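Local coordinates for effector protein B, substrate of the Dot/Icm secretion system (Legionella drancourtii, PDB 4JVS), which probably acts as a GTPase-activating protein, a Dot/Icm-secreted effector whose GAP domain would speed GTP hydrolysis by a small GTPase, at residues A21-E29 and W41-V50; A64-A75 and S119-P130. All coordinates share one frame; numbering follows the deposited sequence.

Contact 1: residues A21-E29 and W41-V50; sequences ATPPLLQME and WAGLLGQIGV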
ATOM      1  N   ALA A  21      12.263  35.516  -6.993  1.00 65.40           N
ATOM      2  CA  ALA A  21      12.117  35.039  -5.616  1.00 68.03           C
ATOM      3  C   ALA A  21      12.958  33.786  -5.376  1.00 71.78           C
ATOM      4  O   ALA A  21      12.981  32.876  -6.208  1.00 70.28           O
ATOM      5  CB  ALA A  21      10.650  34.768  -5.286  1.00 60.35           C
ATOM      6  N   THR A  22      13.640  33.731  -4.235  1.00 68.07           N
ATOM      7  CA  THR A  22      14.558  32.628  -3.966  1.00 65.13           C
ATOM      8  C   THR A  22      13.894  31.411  -3.310  1.00 63.89           C
ATOM      9  O   THR A  22      13.400  31.503  -2.182  1.00 60.87           O
ATOM     10  CB  THR A  22      15.753  33.096  -3.113  1.00 70.22           C
ATOM     11  OG1 THR A  22      16.617  33.906  -3.923  1.00 71.20           O
ATOM     12  CG2 THR A  22      16.535  31.900  -2.581  1.00 59.47           C
ATOM     13  N   PRO A  23      13.885  30.268  -4.023  1.00 62.70           N
ATOM     14  CA  PRO A  23      13.357  28.993  -3.522  1.00 56.16           C
ATOM     15  C   PRO A  23      14.135  28.519  -2.303  1.00 55.74           C
ATOM     16  O   PRO A  23      15.361  28.441  -2.363  1.00 55.79           O
ATOM     17  CB  PRO A  23      13.582  28.032  -4.695  1.00 55.25           C
ATOM     18  CG  PRO A  23      14.640  28.667  -5.530  1.00 58.09           C
ATOM     19  CD  PRO A  23      14.389  30.139  -5.402  1.00 61.60           C
ATOM     20  N   PRO A  24      13.432  28.224  -1.202  1.00 52.28           N
ATOM     21  CA  PRO A  24      14.055  27.777   0.044  1.00 47.72           C
ATOM     22  C   PRO A  24      14.554  26.344  -0.055  1.00 50.83           C
ATOM     23  O   PRO A  24      14.028  25.577  -0.858  1.00 50.90           O
ATOM     24  CB  PRO A  24      12.911  27.864   1.049  1.00 47.77           C
ATOM     25  CG  PRO A  24      11.697  27.766   0.249  1.00 48.29           C
ATOM     26  CD  PRO A  24      11.984  28.428  -1.047  1.00 51.34           C
ATOM     27  N   LEU A  25      15.547  25.997   0.762  1.00 49.72           N
ATOM     28  CA  LEU A  25      16.171  24.678   0.733  1.00 47.56           C
ATOM     29  C   LEU A  25      15.690  23.815   1.892  1.00 46.79           C
ATOM     30  O   LEU A  25      15.956  24.120   3.054  1.00 49.40           O
ATOM     31  CB  LEU A  25      17.688  24.832   0.831  1.00 49.31           C
ATOM     32  CG  LEU A  25      18.589  23.598   0.797  1.00 45.38           C
ATOM     33  CD1 LEU A  25      18.843  23.163  -0.626  1.00 46.09           C
ATOM     34  CD2 LEU A  25      19.888  23.921   1.474  1.00 42.99           C
ATOM     35  N   LEU A  26      14.983  22.738   1.581  1.00 44.41           N
ATOM     36  CA  LEU A  26      14.554  21.815   2.620  1.00 44.37           C
ATOM     37  C   LEU A  26      15.753  21.058   3.162  1.00 45.72           C
ATOM     38  O   LEU A  26      16.482  20.412   2.407  1.00 47.85           O
ATOM     39  CB  LEU A  26      13.526  20.830   2.080  1.00 43.19           C
ATOM     40  CG  LEU A  26      12.310  21.449   1.407  1.00 42.68           C
ATOM     41  CD1 LEU A  26      11.397  20.343   0.950  1.00 39.24           C
ATOM     42  CD2 LEU A  26      11.595  22.419   2.342  1.00 44.00           C
ATOM     43  N   GLN A  27      15.948  21.142   4.473  1.00 45.52           N
ATOM     44  CA  GLN A  27      17.066  20.475   5.127  1.00 47.37           C
ATOM     45  C   GLN A  27      16.613  19.575   6.268  1.00 47.80           C
ATOM     46  O   GLN A  27      15.617  19.865   6.939  1.00 48.60           O
ATOM     47  CB  GLN A  27      18.079  21.501   5.641  1.00 49.00           C
ATOM     48  CG  GLN A  27      19.176  21.829   4.641  1.00 51.16           C
ATOM     49  CD  GLN A  27      20.276  22.669   5.248  1.00 52.61           C
ATOM     50  OE1 GLN A  27      20.023  23.765   5.762  1.00 54.90           O
ATOM     51  NE2 GLN A  27      21.507  22.160   5.200  1.00 47.36           N
ATOM     52  N   MET A  28      17.346  18.507   6.521  1.00 45.40           N
ATOM     53  CA  MET A  28      16.958  17.579   7.552  1.00 48.22           C
ATOM     54  C   MET A  28      17.812  17.695   8.774  1.00 51.17           C
ATOM     55  O   MET A  28      19.009  17.674   8.721  1.00 49.59           O
ATOM     56  CB  MET A  28      16.981  16.180   7.042  1.00 47.70           C
ATOM     57  CG  MET A  28      15.994  15.953   5.942  1.00 48.03           C
ATOM     58  SD  MET A  28      15.676  14.229   5.764  1.00 53.94           S
ATOM     59  CE  MET A  28      15.433  13.721   7.442  1.00 39.89           C
ATOM     60  N   GLU A  29      17.129  17.826   9.890  1.00 56.89           N
ATOM     61  CA  GLU A  29      17.660  18.369  11.105  1.00 63.13           C
ATOM     62  C   GLU A  29      18.532  17.456  11.930  1.00 72.10           C
ATOM     63  O   GLU A  29      18.596  16.258  11.720  1.00 68.45           O
ATOM     64  CB  GLU A  29      16.552  18.962  11.956  1.00 63.04           C
ATOM     65  CG  GLU A  29      15.200  19.023  11.286  1.00 59.62           C
ATOM     66  CD  GLU A  29      14.514  20.343  11.505  1.00 60.33           C
ATOM     67  OE1 GLU A  29      13.880  20.528  12.544  1.00 59.94           O
ATOM     68  OE2 GLU A  29      14.618  21.200  10.631  1.00 59.29           O
ATOM     69  N   TRP A  41       9.575  23.141   7.652  1.00 45.05           N
ATOM     70  CA  TRP A  41       9.415  23.245   6.201  1.00 44.81           C
ATOM     71  C   TRP A  41       8.183  24.047   5.788  1.00 41.44           C
ATOM     72  O   TRP A  41       8.254  24.874   4.874  1.00 40.18           O
ATOM     73  CB  TRP A  41       9.420  21.861   5.549  1.00 42.25           C
ATOM     74  CG  TRP A  41      10.746  21.183   5.656  1.00 41.71           C
ATOM     75  CD1 TRP A  41      11.922  21.737   6.079  1.00 41.80           C
ATOM     76  CD2 TRP A  41      11.035  19.814   5.353  1.00 43.86           C
ATOM     77  NE1 TRP A  41      12.926  20.800   6.051  1.00 43.83           N
ATOM     78  CE2 TRP A  41      12.410  19.611   5.611  1.00 43.39           C
ATOM     79  CE3 TRP A  41      10.265  18.737   4.895  1.00 42.45           C
ATOM     80  CZ2 TRP A  41      13.029  18.380   5.419  1.00 41.55           C
ATOM     81  CZ3 TRP A  41      10.884  17.516   4.706  1.00 40.80           C
ATOM     82  CH2 TRP A  41      12.253  17.349   4.967  1.00 40.22           C
ATOM     83  N   ALA A  42       7.065  23.809   6.466  1.00 42.50           N
ATOM     84  CA  ALA A  42       5.842  24.550   6.179  1.00 42.59           C
ATOM     85  C   ALA A  42       6.062  26.049   6.379  1.00 44.65           C
ATOM     86  O   ALA A  42       5.492  26.866   5.664  1.00 49.13           O
ATOM     87  CB  ALA A  42       4.695  24.054   7.038  1.00 39.55           C
ATOM     88  N   GLY A  43       6.902  26.400   7.349  1.00 42.47           N
ATOM     89  CA  GLY A  43       7.241  27.782   7.605  1.00 42.03           C
ATOM     90  C   GLY A  43       8.042  28.400   6.475  1.00 46.99           C
ATOM     91  O   GLY A  43       7.733  29.506   6.022  1.00 47.38           O
ATOM     92  N   LEU A  44       9.072  27.682   6.024  1.00 47.41           N
ATOM     93  CA  LEU A  44       9.906  28.116   4.908  1.00 46.19           C
ATOM     94  C   LEU A  44       9.112  28.252   3.606  1.00 46.14           C
ATOM     95  O   LEU A  44       9.387  29.123   2.784  1.00 48.38           O
ATOM     96  CB  LEU A  44      11.057  27.131   4.685  1.00 46.07           C
ATOM     97  CG  LEU A  44      12.233  27.070   5.656  1.00 41.59           C
ATOM     98  CD1 LEU A  44      13.223  26.015   5.211  1.00 42.65           C
ATOM     99  CD2 LEU A  44      12.903  28.414   5.711  1.00 45.28           C
ATOM    100  N   LEU A  45       8.154  27.396   3.395  1.00 44.01           N
ATOM    101  CA  LEU A  45       7.403  27.434   2.168  1.00 47.18           C
ATOM    102  C   LEU A  45       6.220  28.380   2.214  1.00 49.63           C
ATOM    103  O   LEU A  45       5.603  28.648   1.209  1.00 49.52           O
ATOM    104  CB  LEU A  45       6.968  26.021   1.788  1.00 46.92           C
ATOM    105  CG  LEU A  45       8.109  25.062   1.465  1.00 48.13           C
ATOM    106  CD1 LEU A  45       7.633  23.712   1.013  1.00 47.16           C
ATOM    107  CD2 LEU A  45       9.018  25.646   0.426  1.00 46.96           C
ATOM    108  N   GLY A  46       5.903  28.878   3.390  1.00 46.02           N
ATOM    109  CA  GLY A  46       4.796  29.779   3.551  1.00 44.32           C
ATOM    110  C   GLY A  46       5.271  31.189   3.471  1.00 51.06           C
ATOM    111  O   GLY A  46       4.527  32.132   3.555  1.00 52.59           O
ATOM    112  N   GLN A  47       6.555  31.334   3.314  1.00 51.13           N
ATOM    113  CA  GLN A  47       7.134  32.624   3.277  1.00 50.31           C
ATOM    114  C   GLN A  47       6.739  33.234   1.988  1.00 49.80           C
ATOM    115  O   GLN A  47       6.339  32.563   1.088  1.00 51.07           O
ATOM    116  CB  GLN A  47       8.623  32.521   3.367  1.00 51.27           C
ATOM    117  CG  GLN A  47       9.165  32.785   4.739  1.00 49.53           C
ATOM    118  CD  GLN A  47      10.648  32.662   4.725  1.00 60.16           C
ATOM    119  OE1 GLN A  47      11.186  31.780   4.074  1.00 64.48           O
ATOM    120  NE2 GLN A  47      11.327  33.563   5.399  1.00 61.02           N
ATOM    121  N   ILE A  48       6.798  34.541   1.939  1.00 48.03           N
ATOM    122  CA  ILE A  48       6.265  35.283   0.852  1.00 48.96           C
ATOM    123  C   ILE A  48       7.060  35.198  -0.415  1.00 50.52           C
ATOM    124  O   ILE A  48       8.247  35.267  -0.409  1.00 51.62           O
ATOM    125  CB  ILE A  48       6.078  36.720   1.304  1.00 46.69           C
ATOM    126  CG1 ILE A  48       6.621  37.692   0.299  1.00 45.86           C
ATOM    127  CG2 ILE A  48       6.728  36.905   2.642  1.00 44.66           C
ATOM    128  CD1 ILE A  48       5.913  39.012   0.354  1.00 45.98           C
ATOM    129  N   GLY A  49       6.368  35.063  -1.519  1.00 47.15           N
ATOM    130  CA  GLY A  49       7.000  35.064  -2.825  1.00 49.45           C
ATOM    131  C   GLY A  49       7.485  33.727  -3.359  1.00 52.80           C
ATOM    132  O   GLY A  49       7.761  33.598  -4.556  1.00 54.09           O
ATOM    133  N   VAL A  50       7.598  32.726  -2.493  1.00 54.31           N
ATOM    134  CA  VAL A  50       8.168  31.455  -2.936  1.00 58.12           C
ATOM    135  C   VAL A  50       7.230  30.751  -3.914  1.00 58.32           C
ATOM    136  O   VAL A  50       6.006  30.732  -3.719  1.00 56.76           O
ATOM    137  CB  VAL A  50       8.609  30.526  -1.753  1.00 54.63           C
ATOM    138  CG1 VAL A  50       9.075  31.354  -0.554  1.00 53.84           C
ATOM    139  CG2 VAL A  50       7.516  29.558  -1.358  1.00 52.40           C
TER
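The packing of P24 and L26 against W41, L45 and V50 is a mainly apolar contact in which the last part of helix 34-45 and the loop that follows fold back along the extended chain that precedes the helix, far from the centre of the chain. L26, Q27 and M28 all meet the indole of W41. L26 sets its branch over one face of the ring, with CD2 3.9 Å from the centroid of the five-membered ring of W41 and 20° off the normal, a CH-pi contact. The leucine CG stands anti to the carbonyl carbon (chi1 -54°), which turns the branch toward the indole, and the second torsion sets CD2 over it while CB lies nearer the rim of the same face. At the ring's edge W41 NE1 donates to Q27 O at 3.0 Å; the acceptor lies close to the ring plane, but the bond is bent (140° at the hydrogen). Tryptophan suits the place because it offers a broad apolar surface and one N-H that can satisfy a backbone carbonyl. M28 CG reaches the six-membered side of that edge, 3.9 Å from W41 CZ2. Further along, the puckered ring of P24 fits between helix and loop: CG meets L45 CD2, CB faces L44 CB, and CD lies 4.0 Å from V50 CB. Proline, with no N-H to satisfy, suits this extended chain. The type II turn from Q47 to V50 carries G49 at the position whose positive phi favours glycine, and A21 CB lies beside the G49 carbonyl. L174 of helix 156-177 touches both L26 and W41. The arrangement is an extended, proline-containing arm laid along the last part of a helix and the turn beyond, at one edge of the helical LepB GAP N-terminal subdomain.

Contact 2: residues A64-A75 and S119-P130; sequences AKCFNDYLNTVA and SVILRHLSIVDP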
ATOM      1  N   ALA A  64      12.087   8.796   5.626  1.00 39.74           N
ATOM      2  CA  ALA A  64      11.231   7.664   5.956  1.00 37.98           C
ATOM      3  C   ALA A  64      11.499   7.102   7.363  1.00 38.61           C
ATOM      4  O   ALA A  64      10.552   6.853   8.109  1.00 38.36           O
ATOM      5  CB  ALA A  64      11.338   6.578   4.896  1.00 37.94           C
ATOM      6  N   LYS A  65      12.765   6.908   7.736  1.00 36.93           N
ATOM      7  CA  LYS A  65      13.071   6.500   9.115  1.00 38.25           C
ATOM      8  C   LYS A  65      12.475   7.495  10.104  1.00 38.44           C
ATOM      9  O   LYS A  65      11.878   7.117  11.107  1.00 39.45           O
ATOM     10  CB  LYS A  65      14.579   6.366   9.358  1.00 37.13           C
ATOM     11  CG  LYS A  65      15.267   5.339   8.448  1.00 42.34           C
ATOM     12  CD  LYS A  65      16.759   5.657   8.214  1.00 45.35           C
ATOM     13  CE  LYS A  65      17.398   4.728   7.163  1.00 47.40           C
ATOM     14  NZ  LYS A  65      17.487   3.287   7.592  1.00 48.68           N
ATOM     15  N   CYS A  66      12.620   8.771   9.784  1.00 38.46           N
ATOM     16  CA  CYS A  66      12.163   9.858  10.634  1.00 39.01           C
ATOM     17  C   CYS A  66      10.645   9.816  10.836  1.00 39.00           C
ATOM     18  O   CYS A  66      10.144   9.962  11.957  1.00 39.12           O
ATOM     19  CB  CYS A  66      12.595  11.187  10.011  1.00 38.52           C
ATOM     20  SG  CYS A  66      12.303  12.656  11.003  1.00 40.34           S
ATOM     21  N   PHE A  67       9.909   9.610   9.751  1.00 37.74           N
ATOM     22  CA  PHE A  67       8.464   9.473   9.857  1.00 37.66           C
ATOM     23  C   PHE A  67       8.080   8.177  10.579  1.00 38.37           C
ATOM     24  O   PHE A  67       7.160   8.153  11.405  1.00 36.21           O
ATOM     25  CB  PHE A  67       7.806   9.517   8.479  1.00 33.97           C
ATOM     26  CG  PHE A  67       6.415   8.982   8.476  1.00 34.08           C
ATOM     27  CD1 PHE A  67       5.378   9.735   8.986  1.00 33.82           C
ATOM     28  CD2 PHE A  67       6.144   7.716   7.976  1.00 33.30           C
ATOM     29  CE1 PHE A  67       4.100   9.248   8.995  1.00 34.34           C
ATOM     30  CE2 PHE A  67       4.873   7.226   7.977  1.00 33.18           C
ATOM     31  CZ  PHE A  67       3.843   7.992   8.489  1.00 34.99           C
ATOM     32  N   ASN A  68       8.787   7.099  10.258  1.00 37.74           N
ATOM     33  CA  ASN A  68       8.525   5.814  10.881  1.00 35.48           C
ATOM     34  C   ASN A  68       8.748   5.842  12.388  1.00 35.63           C
ATOM     35  O   ASN A  68       8.009   5.218  13.129  1.00 39.84           O
ATOM     36  CB  ASN A  68       9.362   4.721  10.219  1.00 36.39           C
ATOM     37  CG  ASN A  68       8.963   4.474   8.777  1.00 36.12           C
ATOM     38  OD1 ASN A  68       7.801   4.638   8.402  1.00 37.98           O
ATOM     39  ND2 ASN A  68       9.925   4.077   7.959  1.00 35.39           N
ATOM     40  N   ASP A  69       9.762   6.566  12.844  1.00 37.83           N
ATOM     41  CA  ASP A  69       9.998   6.704  14.282  1.00 39.10           C
ATOM     42  C   ASP A  69       8.789   7.360  14.932  1.00 37.78           C
ATOM     43  O   ASP A  69       8.329   6.935  15.993  1.00 36.66           O
ATOM     44  CB  ASP A  69      11.238   7.564  14.568  1.00 39.60           C
ATOM     45  CG  ASP A  69      12.527   6.892  14.166  1.00 46.53           C
ATOM     46  OD1 ASP A  69      12.493   5.681  13.838  1.00 47.20           O
ATOM     47  OD2 ASP A  69      13.578   7.579  14.190  1.00 52.94           O
ATOM     48  N   TYR A  70       8.267   8.397  14.297  1.00 37.36           N
ATOM     49  CA  TYR A  70       7.126   9.131  14.814  1.00 36.74           C
ATOM     50  C   TYR A  70       5.880   8.288  14.857  1.00 37.59           C
ATOM     51  O   TYR A  70       5.196   8.272  15.837  1.00 38.65           O
ATOM     52  CB  TYR A  70       6.874  10.410  14.022  1.00 34.80           C
ATOM     53  CG  TYR A  70       5.653  11.160  14.440  1.00 37.54           C
ATOM     54  CD1 TYR A  70       5.562  11.687  15.671  1.00 39.52           C
ATOM     55  CD2 TYR A  70       4.604  11.342  13.594  1.00 38.21           C
ATOM     56  CE1 TYR A  70       4.485  12.342  16.053  1.00 42.74           C
ATOM     57  CE2 TYR A  70       3.520  11.999  13.980  1.00 38.68           C
ATOM     58  CZ  TYR A  70       3.466  12.492  15.211  1.00 42.10           C
ATOM     59  OH  TYR A  70       2.388  13.167  15.652  1.00 44.96           O
ATOM     60  N   LEU A  71       5.598   7.595  13.769  1.00 37.00           N
ATOM     61  CA  LEU A  71       4.520   6.621  13.707  1.00 34.00           C
ATOM     62  C   LEU A  71       4.637   5.620  14.838  1.00 36.53           C
ATOM     63  O   LEU A  71       3.649   5.295  15.493  1.00 39.06           O
ATOM     64  CB  LEU A  71       4.580   5.861  12.385  1.00 35.03           C
ATOM     65  CG  LEU A  71       3.254   5.525  11.697  1.00 35.95           C
ATOM     66  CD1 LEU A  71       3.378   4.213  10.941  1.00 35.27           C
ATOM     67  CD2 LEU A  71       2.097   5.469  12.683  1.00 34.08           C
ATOM     68  N   ASN A  72       5.847   5.121  15.051  1.00 36.37           N
ATOM     69  CA  ASN A  72       6.110   4.195  16.145  1.00 39.37           C
ATOM     70  C   ASN A  72       5.764   4.784  17.525  1.00 39.08           C
ATOM     71  O   ASN A  72       5.110   4.121  18.341  1.00 40.89           O
ATOM     72  CB  ASN A  72       7.549   3.673  16.068  1.00 38.81           C
ATOM     73  CG  ASN A  72       7.739   2.655  14.940  1.00 43.36           C
ATOM     74  OD1 ASN A  72       6.890   1.788  14.728  1.00 46.66           O
ATOM     75  ND2 ASN A  72       8.850   2.760  14.213  1.00 42.39           N
ATOM     76  N   THR A  73       6.174   6.026  17.763  1.00 35.08           N
ATOM     77  CA  THR A  73       5.818   6.748  18.984  1.00 37.77           C
ATOM     78  C   THR A  73       4.299   6.876  19.155  1.00 40.22           C
ATOM     79  O   THR A  73       3.764   6.694  20.252  1.00 38.81           O
ATOM     80  CB  THR A  73       6.411   8.167  18.975  1.00 36.64           C
ATOM     81  OG1 THR A  73       7.823   8.089  18.810  1.00 37.81           O
ATOM     82  CG2 THR A  73       6.118   8.875  20.277  1.00 43.64           C
ATOM     83  N   VAL A  74       3.615   7.213  18.069  1.00 38.47           N
ATOM     84  CA  VAL A  74       2.165   7.333  18.088  1.00 38.30           C
ATOM     85  C   VAL A  74       1.505   5.970  18.327  1.00 42.30           C
ATOM     86  O   VAL A  74       0.677   5.822  19.235  1.00 42.58           O
ATOM     87  CB  VAL A  74       1.637   7.942  16.775  1.00 35.83           C
ATOM     88  CG1 VAL A  74       0.126   8.074  16.824  1.00 37.64           C
ATOM     89  CG2 VAL A  74       2.276   9.286  16.520  1.00 35.86           C
ATOM     90  N   ALA A  75       1.872   4.977  17.519  1.00 39.12           N
ATOM     91  CA  ALA A  75       1.333   3.630  17.676  1.00 36.47           C
ATOM     92  C   ALA A  75       1.610   3.071  19.067  1.00 38.03           C
ATOM     93  O   ALA A  75       0.766   2.381  19.633  1.00 38.49           O
ATOM     94  CB  ALA A  75       1.904   2.698  16.605  1.00 37.16           C
ATOM     95  N   SER A 119      -2.257  -1.522  17.079  1.00 32.99           N
ATOM     96  CA  SER A 119      -1.085  -0.687  16.825  1.00 35.42           C
ATOM     97  C   SER A 119      -0.055  -1.330  15.886  1.00 35.75           C
ATOM     98  O   SER A 119       0.719  -0.636  15.223  1.00 35.58           O
ATOM     99  CB  SER A 119      -0.409  -0.295  18.142  1.00 37.23           C
ATOM    100  OG  SER A 119      -1.083   0.788  18.757  1.00 37.06           O
ATOM    101  N   VAL A 120      -0.029  -2.653  15.838  1.00 33.88           N
ATOM    102  CA  VAL A 120       0.855  -3.336  14.902  1.00 36.88           C
ATOM    103  C   VAL A 120       0.297  -3.227  13.469  1.00 34.54           C
ATOM    104  O   VAL A 120       1.020  -2.910  12.518  1.00 34.57           O
ATOM    105  CB  VAL A 120       1.041  -4.801  15.293  1.00 33.48           C
ATOM    106  CG1 VAL A 120       2.142  -5.410  14.479  1.00 32.34           C
ATOM    107  CG2 VAL A 120       1.360  -4.897  16.770  1.00 34.80           C
ATOM    108  N   ILE A 121      -0.996  -3.486  13.333  1.00 32.12           N
ATOM    109  CA  ILE A 121      -1.696  -3.279  12.086  1.00 32.75           C
ATOM    110  C   ILE A 121      -1.467  -1.841  11.609  1.00 36.31           C
ATOM    111  O   ILE A 121      -1.022  -1.620  10.472  1.00 33.46           O
ATOM    112  CB  ILE A 121      -3.199  -3.582  12.254  1.00 33.81           C
ATOM    113  CG1 ILE A 121      -3.389  -5.049  12.667  1.00 35.12           C
ATOM    114  CG2 ILE A 121      -3.961  -3.290  10.968  1.00 34.39           C
ATOM    115  CD1 ILE A 121      -4.757  -5.387  13.243  1.00 33.91           C
ATOM    116  N   LEU A 122      -1.740  -0.872  12.488  1.00 34.90           N
ATOM    117  CA  LEU A 122      -1.518   0.539  12.175  1.00 31.99           C
ATOM    118  C   LEU A 122      -0.105   0.817  11.660  1.00 33.87           C
ATOM    119  O   LEU A 122       0.069   1.465  10.624  1.00 36.39           O
ATOM    120  CB  LEU A 122      -1.781   1.406  13.392  1.00 33.31           C
ATOM    121  CG  LEU A 122      -1.615   2.902  13.136  1.00 36.56           C
ATOM    122  CD1 LEU A 122      -2.662   3.353  12.122  1.00 35.21           C
ATOM    123  CD2 LEU A 122      -1.695   3.709  14.442  1.00 33.90           C
ATOM    124  N   ARG A 123       0.891   0.300  12.329  1.00 33.70           N
ATOM    125  CA  ARG A 123       2.242   0.403  11.853  1.00 36.09           C
ATOM    126  C   ARG A 123       2.469  -0.265  10.541  1.00 35.76           C
ATOM    127  O   ARG A 123       3.238   0.185   9.755  1.00 35.74           O
ATOM    128  CB  ARG A 123       3.161  -0.246  12.846  1.00 35.16           C
ATOM    129  CG  ARG A 123       3.556   0.579  13.981  1.00 37.59           C
ATOM    130  CD  ARG A 123       4.299  -0.300  14.892  1.00 39.47           C
ATOM    131  NE  ARG A 123       4.715   0.320  16.131  1.00 42.95           N
ATOM    132  CZ  ARG A 123       4.255  -0.020  17.326  1.00 46.65           C
ATOM    133  NH1 ARG A 123       4.711   0.563  18.400  1.00 45.77           N
ATOM    134  NH2 ARG A 123       3.348  -0.945  17.458  1.00 44.01           N
ATOM    135  N   HIS A 124       1.830  -1.383  10.321  1.00 32.62           N
ATOM    136  CA  HIS A 124       2.037  -2.136   9.093  1.00 31.05           C
ATOM    137  C   HIS A 124       1.508  -1.425   7.865  1.00 32.23           C
ATOM    138  O   HIS A 124       2.158  -1.409   6.815  1.00 33.62           O
ATOM    139  CB  HIS A 124       1.393  -3.516   9.197  1.00 32.87           C
ATOM    140  CG  HIS A 124       2.298  -4.558   9.768  1.00 34.26           C
ATOM    141  ND1 HIS A 124       3.671  -4.452   9.728  1.00 36.01           N
ATOM    142  CD2 HIS A 124       2.030  -5.724  10.404  1.00 34.98           C
ATOM    143  CE1 HIS A 124       4.210  -5.504  10.317  1.00 37.28           C
ATOM    144  NE2 HIS A 124       3.236  -6.292  10.734  1.00 37.17           N
ATOM    145  N   LEU A 125       0.324  -0.841   8.011  1.00 32.63           N
ATOM    146  CA  LEU A 125      -0.403  -0.245   6.900  1.00 32.90           C
ATOM    147  C   LEU A 125       0.074   1.157   6.587  1.00 35.55           C
ATOM    148  O   LEU A 125      -0.456   1.800   5.679  1.00 36.95           O
ATOM    149  CB  LEU A 125      -1.899  -0.191   7.209  1.00 32.18           C
ATOM    150  CG  LEU A 125      -2.560  -1.561   7.292  1.00 32.34           C
ATOM    151  CD1 LEU A 125      -4.035  -1.456   7.681  1.00 32.49           C
ATOM    152  CD2 LEU A 125      -2.377  -2.262   5.975  1.00 28.95           C
ATOM    153  N   SER A 126       1.061   1.643   7.335  1.00 34.29           N
ATOM    154  CA  SER A 126       1.463   3.034   7.187  1.00 34.56           C
ATOM    155  C   SER A 126       2.969   3.318   7.268  1.00 36.84           C
ATOM    156  O   SER A 126       3.393   4.451   7.059  1.00 38.94           O
ATOM    157  CB  SER A 126       0.688   3.895   8.180  1.00 36.19           C
ATOM    158  OG  SER A 126      -0.693   3.923   7.834  1.00 38.03           O
ATOM    159  N   ILE A 127       3.778   2.300   7.547  1.00 35.72           N
ATOM    160  CA  ILE A 127       5.223   2.483   7.582  1.00 35.26           C
ATOM    161  C   ILE A 127       5.835   2.538   6.177  1.00 36.97           C
ATOM    162  O   ILE A 127       5.551   1.702   5.319  1.00 37.76           O
ATOM    163  CB  ILE A 127       5.921   1.436   8.489  1.00 35.29           C
ATOM    164  CG1 ILE A 127       5.880   1.918   9.942  1.00 38.24           C
ATOM    165  CG2 ILE A 127       7.371   1.217   8.070  1.00 33.66           C
ATOM    166  CD1 ILE A 127       6.559   1.004  10.922  1.00 39.85           C
ATOM    167  N   VAL A 128       6.659   3.554   5.951  1.00 36.96           N
ATOM    168  CA  VAL A 128       7.291   3.761   4.661  1.00 36.74           C
ATOM    169  C   VAL A 128       8.644   3.074   4.639  1.00 37.27           C
ATOM    170  O   VAL A 128       9.522   3.396   5.439  1.00 38.01           O
ATOM    171  CB  VAL A 128       7.499   5.261   4.370  1.00 35.85           C
ATOM    172  CG1 VAL A 128       7.887   5.465   2.930  1.00 35.79           C
ATOM    173  CG2 VAL A 128       6.243   6.040   4.690  1.00 36.35           C
ATOM    174  N   ASP A 129       8.804   2.128   3.720  1.00 36.40           N
ATOM    175  CA  ASP A 129      10.052   1.398   3.567  1.00 36.56           C
ATOM    176  C   ASP A 129      11.152   2.344   3.128  1.00 37.35           C
ATOM    177  O   ASP A 129      11.082   2.918   2.040  1.00 37.84           O
ATOM    178  CB  ASP A 129       9.888   0.294   2.519  1.00 40.33           C
ATOM    179  CG  ASP A 129      11.113  -0.589   2.411  1.00 43.35           C
ATOM    180  OD1 ASP A 129      11.489  -0.963   1.274  1.00 42.07           O
ATOM    181  OD2 ASP A 129      11.693  -0.908   3.475  1.00 43.56           O
ATOM    182  N   PRO A 130      12.173   2.519   3.977  1.00 37.58           N
ATOM    183  CA  PRO A 130      13.303   3.396   3.635  1.00 40.37           C
ATOM    184  C   PRO A 130      14.003   2.995   2.322  1.00 41.10           C
ATOM    185  O   PRO A 130      14.412   3.872   1.565  1.00 40.12           O
ATOM    186  CB  PRO A 130      14.248   3.229   4.836  1.00 38.24           C
ATOM    187  CG  PRO A 130      13.347   2.847   5.981  1.00 37.09           C
ATOM    188  CD  PRO A 130      12.256   2.008   5.361  1.00 38.14           C
TER
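S119 meets A75 where two nearly antiparallel helices (161°) lie side by side, and its OG donates to A75 O at 2.6 Å; a serine is short enough to sit between the helices and give its hydroxyl to that carbonyl. L122 adds apolar contact to A75 CB. R123, its chain extended from CG to NE, gives NE to N72 OD1 at 3.0 Å, with the acceptor near the guanidinium plane, while A75 CB sits over the centre of one face; E76 adds a salt bridge to NH1. Further along, S126 O comes to the edge of the F67 ring, beside CE2. I127 CG1 packs on L71 CD1 at 3.5 Å. V128 is gripped by the amide of N68: its N donates to OD1 (2.9 Å) on a lone pair, and ND2 returns an almost straight bond (171°) to V128 O. An asparagine can thus pair with both backbone polar groups of one residue in a non-helical chain. V128 CG2 also touches the F67 ring, and P130 closes against A64 and K65. Helix 156-177 touches V74, L122 and S126, helix 34-45 meets C66 and Y70, and helix 142-151 lies against L125.

Contact 1 closes before contact 2 opens, so the two follow one another along the chain, their centres about 26 Å apart and their nearest atoms about 5 Å apart without touching. Helix 34-45 supplies part of contact 1 and helix 60-80, next in the chain, carries one side of contact 2; helix 156-177 packs on residues of both. The centre of contact 1 lies at the periphery, about 30 Å from the chain centre, whereas contact 2 is central. There the side chain of S126 lies about 12 Å from the bound aluminum fluoride, and L125, S126 and V128 touch another protein chain, consistent with this part of contact 2 lying near what is probably the GTPase-binding side.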